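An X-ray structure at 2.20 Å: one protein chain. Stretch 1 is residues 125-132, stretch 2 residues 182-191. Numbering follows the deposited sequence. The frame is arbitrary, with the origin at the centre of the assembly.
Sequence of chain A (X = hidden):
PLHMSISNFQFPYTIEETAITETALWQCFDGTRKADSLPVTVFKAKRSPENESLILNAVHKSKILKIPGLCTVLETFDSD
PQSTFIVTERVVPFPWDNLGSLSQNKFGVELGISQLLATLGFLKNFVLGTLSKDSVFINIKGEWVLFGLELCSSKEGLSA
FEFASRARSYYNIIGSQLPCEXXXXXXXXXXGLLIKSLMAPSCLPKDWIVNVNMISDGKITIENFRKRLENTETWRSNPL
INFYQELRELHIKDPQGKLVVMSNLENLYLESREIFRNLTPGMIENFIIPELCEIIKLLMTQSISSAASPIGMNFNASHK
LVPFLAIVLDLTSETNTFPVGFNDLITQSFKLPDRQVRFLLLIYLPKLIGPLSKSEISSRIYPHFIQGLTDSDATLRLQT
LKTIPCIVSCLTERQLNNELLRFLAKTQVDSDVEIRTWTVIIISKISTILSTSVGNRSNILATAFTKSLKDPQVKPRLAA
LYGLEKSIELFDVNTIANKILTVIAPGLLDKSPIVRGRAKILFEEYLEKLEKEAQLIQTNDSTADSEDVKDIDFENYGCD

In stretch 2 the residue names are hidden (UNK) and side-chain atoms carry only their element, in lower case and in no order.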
# COMPACT_ATOMS: atom_id res chain seq x y z
N ASN A 125 22.96 24.32 -18.92
CA ASN A 125 23.70 25.58 -18.79
C ASN A 125 24.57 25.65 -17.54
O ASN A 125 25.40 26.57 -17.41
CB ASN A 125 22.73 26.79 -18.75
CG ASN A 125 21.92 26.95 -20.03
OD1 ASN A 125 22.35 26.56 -21.10
ND2 ASN A 125 20.73 27.51 -19.90
N PHE A 126 24.36 24.73 -16.59
CA PHE A 126 25.13 24.75 -15.34
C PHE A 126 26.10 23.59 -15.31
O PHE A 126 25.98 22.66 -16.12
CB PHE A 126 24.21 24.68 -14.11
CG PHE A 126 23.31 25.89 -13.93
CD1 PHE A 126 23.76 27.03 -13.29
CD2 PHE A 126 21.98 25.86 -14.35
CE1 PHE A 126 22.94 28.13 -13.09
CE2 PHE A 126 21.14 26.97 -14.15
CZ PHE A 126 21.62 28.10 -13.51
N VAL A 127 27.11 23.67 -14.44
CA VAL A 127 27.92 22.50 -14.08
C VAL A 127 27.42 22.07 -12.72
O VAL A 127 27.11 22.92 -11.87
CB VAL A 127 29.42 22.81 -13.90
CG1 VAL A 127 30.24 21.50 -13.85
CG2 VAL A 127 29.91 23.69 -15.02
N LEU A 128 27.34 20.75 -12.52
CA LEU A 128 26.82 20.23 -11.26
C LEU A 128 28.01 19.79 -10.47
O LEU A 128 28.23 20.28 -9.37
CB LEU A 128 25.83 19.08 -11.46
CG LEU A 128 24.72 18.80 -10.42
CD1 LEU A 128 24.28 17.34 -10.39
CD2 LEU A 128 25.00 19.30 -8.99
N GLY A 129 28.76 18.85 -11.03
CA GLY A 129 30.07 18.50 -10.55
C GLY A 129 30.14 17.50 -9.42
O GLY A 129 31.22 16.92 -9.16
N THR A 130 29.00 17.28 -8.78
CA THR A 130 28.92 16.49 -7.54
C THR A 130 28.15 15.15 -7.70
O THR A 130 27.83 14.51 -6.69
CB THR A 130 28.18 17.30 -6.47
OG1 THR A 130 26.82 17.49 -6.93
CG2 THR A 130 28.92 18.72 -6.14
N LEU A 131 27.82 14.76 -8.92
CA LEU A 131 27.03 13.52 -9.16
C LEU A 131 27.63 12.27 -8.49
O LEU A 131 28.76 11.90 -8.76
CB LEU A 131 26.91 13.22 -10.65
CG LEU A 131 25.82 13.85 -11.50
CD1 LEU A 131 26.21 13.76 -12.96
CD2 LEU A 131 24.48 13.16 -11.32
N SER A 132 26.87 11.63 -7.62
CA SER A 132 27.40 10.49 -6.89
C SER A 132 26.22 9.73 -6.29
O SER A 132 25.06 10.10 -6.47
CB SER A 132 28.38 10.99 -5.80
OG SER A 132 27.75 11.25 -4.55
N UNK A 182 37.84 19.01 -15.90
CA UNK A 182 37.15 19.69 -16.95
C UNK A 182 35.68 19.85 -16.55
O UNK A 182 34.99 18.84 -16.34
o UNK A 182 36.12 20.76 -19.29
c UNK A 182 36.94 19.82 -19.47
c UNK A 182 37.32 18.95 -18.28
o UNK A 182 37.51 19.58 -20.57
N UNK A 183 35.24 21.10 -16.39
CA UNK A 183 33.84 21.46 -16.16
C UNK A 183 32.89 21.02 -17.27
O UNK A 183 31.68 20.96 -17.04
c UNK A 183 35.25 23.33 -15.71
c UNK A 183 36.12 22.28 -16.34
c UNK A 183 33.87 22.99 -16.13
N UNK A 184 33.42 20.73 -18.45
CA UNK A 184 32.57 20.46 -19.60
C UNK A 184 32.30 19.00 -19.77
O UNK A 184 31.45 18.59 -20.56
o UNK A 184 32.40 23.23 -20.72
c UNK A 184 33.22 21.00 -20.86
n UNK A 184 34.62 22.96 -20.82
c UNK A 184 33.38 22.50 -20.80
N UNK A 185 33.06 18.22 -19.02
CA UNK A 185 33.02 16.79 -19.09
C UNK A 185 32.84 16.16 -17.70
O UNK A 185 32.65 14.93 -17.58
o UNK A 185 35.43 16.79 -18.92
c UNK A 185 34.48 16.62 -21.17
c UNK A 185 34.34 16.27 -19.68
N UNK A 186 32.95 16.97 -16.64
CA UNK A 186 32.77 16.41 -15.31
C UNK A 186 31.36 15.79 -15.09
O UNK A 186 31.24 14.71 -14.52
c UNK A 186 33.42 16.56 -12.87
c UNK A 186 32.20 18.51 -13.95
c UNK A 186 33.93 17.38 -11.70
c UNK A 186 33.19 17.36 -14.16
N UNK A 187 30.31 16.43 -15.59
CA UNK A 187 28.97 15.88 -15.39
C UNK A 187 28.69 14.57 -16.15
O UNK A 187 28.18 13.61 -15.57
c UNK A 187 27.90 16.92 -15.63
o UNK A 187 27.48 19.15 -14.91
o UNK A 187 28.35 17.76 -13.41
c UNK A 187 27.91 18.02 -14.57
N UNK A 188 29.04 14.53 -17.45
CA UNK A 188 29.01 13.29 -18.24
C UNK A 188 29.75 12.15 -17.58
O UNK A 188 29.27 11.00 -17.60
c UNK A 188 29.65 13.52 -19.61
o UNK A 188 28.71 14.05 -20.48
N UNK A 189 30.90 12.45 -16.98
CA UNK A 189 31.72 11.40 -16.38
C UNK A 189 31.11 10.96 -15.09
O UNK A 189 31.14 9.76 -14.77
c UNK A 189 33.91 11.76 -17.51
se UNK A 189 35.79 12.39 -17.34
c UNK A 189 35.61 14.02 -18.41
c UNK A 189 33.16 11.86 -16.18
N UNK A 190 30.53 11.91 -14.35
CA UNK A 190 29.86 11.58 -13.09
C UNK A 190 28.55 10.83 -13.31
O UNK A 190 28.18 9.96 -12.51
N UNK A 191 27.87 11.14 -14.41
CA UNK A 191 26.64 10.43 -14.79
C UNK A 191 26.94 8.96 -15.10
O UNK A 191 26.22 8.08 -14.65
c UNK A 191 23.88 11.15 -17.58
c UNK A 191 24.60 10.45 -16.43
c UNK A 191 23.63 10.21 -15.27
c UNK A 191 25.92 11.12 -15.98
O HOH W 1 24.98 20.11 -15.19
O HOH W 2 28.94 15.40 -11.42

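Position 182 carries two side-chain carbons, the second bearing two oxygens, which is a carboxylate on a short stem: Asp 182. It lies out of reach of stretch 1 and works locally, organizing the turn that leads into the helix.

At 183 three carbons close a ring onto the backbone nitrogen. The CA-to-CB bond runs sideways to stretch 1; the CB of 183 is 4.2 Å from Val 127 CG2, while the carbonyl O of 183 comes within 3.5 Å of Val 127 CG1. The closed ring makes this Pro 183.

Position 184 has two carbons, the second carrying one oxygen and one nitrogen. That is an amide, Asn 184. It touches nothing on stretch 1; its backbone N donates to Asp 182 OD2 at 2.8 Å, a bond that holds the turn.

At 185 one carbon carries an oxygen and a carbon, the branched pattern of Thr 185. It occupies the N-cap position, yet its side chain makes no capping bond and stays far from stretch 1.

Position 186 shows four carbons, forked at the first, with one arm two carbons long. Its CB points toward stretch 1. The carbon of the short arm lies 3.6 Å from Val 127 CG1, and the end carbon of the long arm reaches the loop, 3.7 Å from Gly 129 O. This beta-branched chain is Ile 186.

At 187 two carbons end in two oxygens, and those oxygens meet two successive backbone amides of stretch 1. This is Asp 187. Leu 128 N donates to Asp 187 OD2 at 2.9 Å, and Gly 129 N donates to Asp 187 OD1 at 2.6 Å.

Position 188 has one carbon and then one oxygen, Ser 188; it points away from stretch 1, and its hydroxyl is bonded elsewhere in the structure.

At 189 an unbranched chain runs two carbons, selenium, carbon: selenomethionine at Met 189. Its end leads away from the contact.

Position 190 has no side-chain atoms. A CB here would point toward stretch 1 and fall a tight 3.2 Å from Leu 131 CB; without one, the backbones come close, the CA of 190 lying 5.2 Å from Leu 131 CA. This is Gly 190.

Position 191 has four carbons, forked at the second. The side chain points away overall, but the CB of 191 rests 4.0 Å from Leu 131 CD1. The fork identifies Leu 191.

The contact is built around one carboxylate at the start of a helix, reading a loop through its backbone amides. Gly 129 suits that loop, since its phi of 85° by itself favours glycine. Water 2 extends the network, accepting from Leu 131 N at 2.8 Å and donating to Asp 187 OD1 at 3.1 Å. Apolar packing flanks this polar centre: Val 127 meets Pro 183 and Ile 186, while Leu 131 settles over Gly 190 and Leu 191. The rule is a polar anchor, with hydrophobic contacts and a glycine for close approach.

Stretch 2 (182-191) DPNTIDSMGL
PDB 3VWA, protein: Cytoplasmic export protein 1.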